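Local coordinates for flagellar motor switch protein fliG (PDB 3HJL) that probably forms part of the rotor-mounted switch complex at the base of the flagellar basal body, which sets the direction of flagellar rotation, at residues A[14-26]-A[63-76]. Residues are numbered along the deposited sequence; the frame is centred on the assembly and turned at random.
Sequences KAAVLLLSLPEEV and ELLDEIKKAGIKIK
Lys14 reaches from helix 7-21 across to helix 54-70 and ends between two glutamates one turn apart, Glu63 and Glu67. Its CB points toward that helix, and its chain stays extended beyond CG. CG passes Leu64 CD2 at 4.1 Å, CD touches the same methyl while coming up to Glu67 OE1, and CE lies beside both carboxylates. At the tip NZ donates to Glu67 OE1 at 2.8 Å, on the syn lone pair, and to Glu63 OE1 at 2.9 Å, again from the syn side but 33° out of the carboxylate plane. Both glutamates come in roughly perpendicular to the lysine chain; in Glu67, CG anti to the backbone N (chi1 -156°) carries the carboxylate out to NZ. Cutting Lys14 back to an alanine is likely to leave two neighbouring negative groups without their common partner and to uncover Leu64 CD2.

Next to this network, toward the C-terminal end of helix 7-21, the contact is apolar. Leu18 CD2 packs 3.6 Å from Ile68 CG2, the two side chains running antiparallel alongside one another, and Leu64 CD1 meets Val17 CG1. After the Schellman turn at Gly72, the chain comes back against Pro23 and the start of helix 24-33: Leu22 CD2 lies 3.8 Å from Ile68 CD1, Ile75 CD1 rests against Pro23 CD, and Val26 meets Ile73 through their CG2 methyls. Helix 78-88 adds Ile85 against Leu64 and Phe81 against Ile68. Within the FliG N-terminal domain, helix segments 14-21 and 63-70 thus cross at -83° on aliphatic packing, while two short bonds to one NZ probably fix the Lys14 end more firmly than the long Glu25–Lys76 salt bridge holds the other.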
loop_
_atom_site.group_PDB
_atom_site.type_symbol
_atom_site.label_atom_id
_atom_site.label_comp_id
_atom_site.label_asym_id
_atom_site.label_seq_id
_atom_site.Cartn_x
_atom_site.Cartn_y
_atom_site.Cartn_z
ATOM N N LYS A 14 38.906 23.086 -9.929
ATOM C CA LYS A 14 39.082 22.915 -8.479
ATOM C C LYS A 14 39.381 24.253 -7.813
ATOM O O LYS A 14 38.770 24.585 -6.811
ATOM C CB LYS A 14 40.216 21.936 -8.153
ATOM C CG LYS A 14 39.840 20.477 -8.231
ATOM C CD LYS A 14 40.999 19.607 -7.753
ATOM C CE LYS A 14 40.568 18.162 -7.564
ATOM N NZ LYS A 14 41.640 17.346 -6.937
ATOM N N ALA A 15 40.360 24.985 -8.350
ATOM C CA ALA A 15 40.689 26.336 -7.870
ATOM C C ALA A 15 39.442 27.237 -7.810
ATOM O O ALA A 15 39.235 27.951 -6.825
ATOM C CB ALA A 15 41.741 26.966 -8.755
ATOM N N ALA A 16 38.625 27.185 -8.865
ATOM C CA ALA A 16 37.368 27.944 -8.941
ATOM C C ALA A 16 36.399 27.570 -7.819
ATOM O O ALA A 16 35.817 28.444 -7.175
ATOM C CB ALA A 16 36.699 27.727 -10.299
ATOM N N VAL A 17 36.240 26.268 -7.589
ATOM C CA VAL A 17 35.346 25.771 -6.548
ATOM C C VAL A 17 35.882 26.102 -5.154
ATOM O O VAL A 17 35.114 26.515 -4.289
ATOM C CB VAL A 17 35.084 24.251 -6.685
ATOM C CG1 VAL A 17 34.211 23.754 -5.539
ATOM C CG2 VAL A 17 34.404 23.937 -8.037
ATOM N N LEU A 18 37.193 25.935 -4.950
ATOM C CA LEU A 18 37.848 26.307 -3.690
ATOM C C LEU A 18 37.637 27.780 -3.355
ATOM O O LEU A 18 37.260 28.114 -2.225
ATOM C CB LEU A 18 39.355 26.015 -3.730
ATOM C CG LEU A 18 39.846 24.582 -3.516
ATOM C CD1 LEU A 18 41.374 24.509 -3.724
ATOM C CD2 LEU A 18 39.480 24.081 -2.112
ATOM N N LEU A 19 37.868 28.651 -4.339
ATOM C CA LEU A 19 37.677 30.103 -4.166
ATOM C C LEU A 19 36.298 30.425 -3.562
ATOM O O LEU A 19 36.188 31.215 -2.621
ATOM C CB LEU A 19 37.843 30.834 -5.513
ATOM C CG LEU A 19 37.724 32.369 -5.532
ATOM C CD1 LEU A 19 38.875 33.016 -4.760
ATOM C CD2 LEU A 19 37.675 32.882 -6.960
ATOM N N LEU A 20 35.271 29.769 -4.085
ATOM C CA LEU A 20 33.895 29.992 -3.650
ATOM C C LEU A 20 33.471 29.214 -2.380
ATOM O O LEU A 20 32.564 29.653 -1.683
ATOM C CB LEU A 20 32.954 29.647 -4.806
ATOM C CG LEU A 20 33.177 30.473 -6.079
ATOM C CD1 LEU A 20 32.532 29.797 -7.267
ATOM C CD2 LEU A 20 32.651 31.890 -5.886
ATOM N N SER A 21 34.144 28.091 -2.086
ATOM C CA SER A 21 33.778 27.168 -0.990
ATOM C C SER A 21 34.561 27.342 0.318
ATOM O O SER A 21 34.028 27.066 1.387
ATOM C CB SER A 21 33.942 25.723 -1.460
ATOM O OG SER A 21 33.150 25.469 -2.614
ATOM N N LEU A 22 35.831 27.742 0.220
ATOM C CA LEU A 22 36.705 27.941 1.388
ATOM C C LEU A 22 36.160 29.015 2.331
ATOM O O LEU A 22 35.399 29.876 1.901
ATOM C CB LEU A 22 38.128 28.359 0.954
ATOM C CG LEU A 22 39.082 27.307 0.363
ATOM C CD1 LEU A 22 40.253 27.991 -0.305
ATOM C CD2 LEU A 22 39.579 26.350 1.434
ATOM N N PRO A 23 36.575 28.983 3.616
ATOM C CA PRO A 23 36.169 30.044 4.548
ATOM C C PRO A 23 36.644 31.420 4.089
ATOM O O PRO A 23 37.676 31.519 3.418
ATOM C CB PRO A 23 36.861 29.652 5.862
ATOM C CG PRO A 23 37.170 28.218 5.733
ATOM C CD PRO A 23 37.405 27.960 4.284
ATOM N N GLU A 24 35.900 32.464 4.450
ATOM C CA GLU A 24 36.232 33.829 4.023
ATOM C C GLU A 24 37.571 34.344 4.561
ATOM O O GLU A 24 38.197 35.178 3.916
ATOM C CB GLU A 24 35.105 34.811 4.356
ATOM C CG GLU A 24 33.781 34.502 3.647
ATOM C CD GLU A 24 32.905 35.735 3.475
ATOM O OE1 GLU A 24 31.952 35.915 4.270
ATOM O OE2 GLU A 24 33.199 36.541 2.565
ATOM N N GLU A 25 38.019 33.825 5.710
ATOM C CA GLU A 25 39.343 34.176 6.270
ATOM C C GLU A 25 40.456 33.764 5.299
ATOM O O GLU A 25 41.423 34.502 5.089
ATOM C CB GLU A 25 39.606 33.481 7.618
ATOM C CG GLU A 25 38.559 33.692 8.713
ATOM C CD GLU A 25 37.583 32.529 8.834
ATOM O OE1 GLU A 25 37.022 32.111 7.799
ATOM O OE2 GLU A 25 37.374 32.043 9.966
ATOM N N VAL A 26 40.297 32.576 4.718
ATOM C CA VAL A 26 41.247 32.028 3.753
ATOM C C VAL A 26 41.130 32.717 2.385
ATOM O O VAL A 26 42.123 33.209 1.848
ATOM C CB VAL A 26 41.042 30.494 3.596
ATOM C CG1 VAL A 26 41.925 29.936 2.490
ATOM C CG2 VAL A 26 41.320 29.781 4.926
ATOM N N GLU A 63 37.292 14.737 -1.153
ATOM C CA GLU A 63 38.631 14.680 -1.721
ATOM C C GLU A 63 39.282 16.048 -1.544
ATOM O O GLU A 63 40.355 16.136 -0.963
ATOM C CB GLU A 63 38.610 14.294 -3.201
ATOM C CG GLU A 63 39.995 13.885 -3.735
ATOM C CD GLU A 63 40.186 14.167 -5.217
ATOM O OE1 GLU A 63 40.067 15.351 -5.626
ATOM O OE2 GLU A 63 40.524 13.214 -5.955
ATOM N N LEU A 64 38.608 17.098 -2.027
ATOM C CA LEU A 64 39.071 18.501 -1.887
ATOM C C LEU A 64 39.388 18.884 -0.453
ATOM O O LEU A 64 40.371 19.578 -0.203
ATOM C CB LEU A 64 38.023 19.507 -2.406
ATOM C CG LEU A 64 38.043 19.991 -3.853
ATOM C CD1 LEU A 64 36.839 20.897 -4.119
ATOM C CD2 LEU A 64 39.334 20.734 -4.153
ATOM N N LEU A 65 38.519 18.476 0.473
ATOM C CA LEU A 65 38.705 18.762 1.890
ATOM C C LEU A 65 39.977 18.092 2.421
ATOM O O LEU A 65 40.771 18.732 3.106
ATOM C CB LEU A 65 37.472 18.320 2.689
ATOM C CG LEU A 65 37.378 18.690 4.175
ATOM C CD1 LEU A 65 37.410 20.207 4.385
ATOM C CD2 LEU A 65 36.110 18.093 4.774
ATOM N N ASP A 66 40.173 16.818 2.080
ATOM C CA ASP A 66 41.380 16.072 2.478
ATOM C C ASP A 66 42.653 16.627 1.825
ATOM O O ASP A 66 43.721 16.640 2.435
ATOM C CB ASP A 66 41.226 14.588 2.114
ATOM C CG ASP A 66 42.408 13.742 2.576
ATOM O OD1 ASP A 66 42.741 13.774 3.786
ATOM O OD2 ASP A 66 42.992 13.032 1.730
ATOM N N GLU A 67 42.509 17.086 0.587
ATOM C CA GLU A 67 43.608 17.623 -0.215
ATOM C C GLU A 67 44.135 18.939 0.371
ATOM O O GLU A 67 45.348 19.116 0.510
ATOM C CB GLU A 67 43.115 17.840 -1.660
ATOM C CG GLU A 67 44.177 17.847 -2.726
ATOM C CD GLU A 67 43.589 17.594 -4.113
ATOM O OE1 GLU A 67 42.874 18.479 -4.640
ATOM O OE2 GLU A 67 43.842 16.501 -4.671
ATOM N N ILE A 68 43.219 19.847 0.713
ATOM C CA ILE A 68 43.584 21.156 1.299
ATOM C C ILE A 68 44.006 21.082 2.775
ATOM O O ILE A 68 44.738 21.956 3.242
ATOM C CB ILE A 68 42.476 22.245 1.091
ATOM C CG1 ILE A 68 41.209 21.940 1.904
ATOM C CG2 ILE A 68 42.182 22.411 -0.388
ATOM C CD1 ILE A 68 39.944 22.602 1.360
ATOM N N LYS A 69 43.532 20.071 3.509
ATOM C CA LYS A 69 44.032 19.810 4.874
ATOM C C LYS A 69 45.494 19.347 4.806
ATOM O O LYS A 69 46.323 19.769 5.616
ATOM C CB LYS A 69 43.191 18.747 5.595
ATOM C CG LYS A 69 41.866 19.251 6.177
ATOM C CD LYS A 69 41.109 18.142 6.948
ATOM C CE LYS A 69 40.675 16.972 6.045
ATOM N NZ LYS A 69 39.749 16.008 6.704
ATOM N N LYS A 70 45.793 18.466 3.848
ATOM C CA LYS A 70 47.168 18.011 3.593
ATOM C C LYS A 70 48.040 19.112 2.971
ATOM O O LYS A 70 49.262 19.090 3.121
ATOM C CB LYS A 70 47.175 16.756 2.708
ATOM C CG LYS A 70 46.695 15.508 3.432
ATOM C CD LYS A 70 46.592 14.312 2.504
ATOM C CE LYS A 70 46.202 13.055 3.273
ATOM N NZ LYS A 70 45.950 11.897 2.372
ATOM N N ALA A 71 47.414 20.059 2.267
ATOM C CA ALA A 71 48.107 21.244 1.740
ATOM C C ALA A 71 48.504 22.247 2.845
ATOM O O ALA A 71 49.331 23.128 2.605
ATOM C CB ALA A 71 47.245 21.939 0.686
ATOM N N GLY A 72 47.882 22.133 4.024
ATOM C CA GLY A 72 48.214 22.962 5.191
ATOM C C GLY A 72 47.246 24.103 5.470
ATOM O O GLY A 72 47.662 25.149 5.971
ATOM N N ILE A 73 45.960 23.898 5.160
ATOM C CA ILE A 73 44.900 24.886 5.420
ATOM C C ILE A 73 43.921 24.294 6.442
ATOM O O ILE A 73 43.398 23.196 6.236
ATOM C CB ILE A 73 44.123 25.274 4.123
ATOM C CG1 ILE A 73 44.961 26.198 3.223
ATOM C CG2 ILE A 73 42.827 25.995 4.473
ATOM C CD1 ILE A 73 46.140 25.528 2.538
ATOM N N LYS A 74 43.676 25.030 7.528
ATOM C CA LYS A 74 42.780 24.582 8.601
ATOM C C LYS A 74 41.329 24.917 8.255
ATOM O O LYS A 74 41.021 26.062 7.903
ATOM C CB LYS A 74 43.153 25.229 9.947
ATOM C CG LYS A 74 44.447 24.701 10.585
ATOM C CD LYS A 74 45.701 25.463 10.152
ATOM C CE LYS A 74 45.823 26.809 10.860
ATOM N NZ LYS A 74 47.068 27.525 10.476
ATOM N N ILE A 75 40.448 23.918 8.384
ATOM C CA ILE A 75 39.018 24.041 8.060
ATOM C C ILE A 75 38.192 23.838 9.333
ATOM O O ILE A 75 38.002 22.706 9.787
ATOM C CB ILE A 75 38.598 22.996 6.990
ATOM C CG1 ILE A 75 39.378 23.205 5.680
ATOM C CG2 ILE A 75 37.104 23.068 6.721
ATOM C CD1 ILE A 75 39.144 24.555 4.995
ATOM N N LYS A 76 37.707 24.943 9.901
ATOM C CA LYS A 76 36.970 24.922 11.173
ATOM C C LYS A 76 35.571 24.311 11.053
ATOM O O LYS A 76 35.119 23.618 11.968
ATOM C CB LYS A 76 36.862 26.341 11.749
ATOM C CG LYS A 76 38.206 26.982 12.109
ATOM C CD LYS A 76 38.049 28.460 12.444
ATOM C CE LYS A 76 39.396 29.148 12.592
ATOM N NZ LYS A 76 39.254 30.626 12.724
#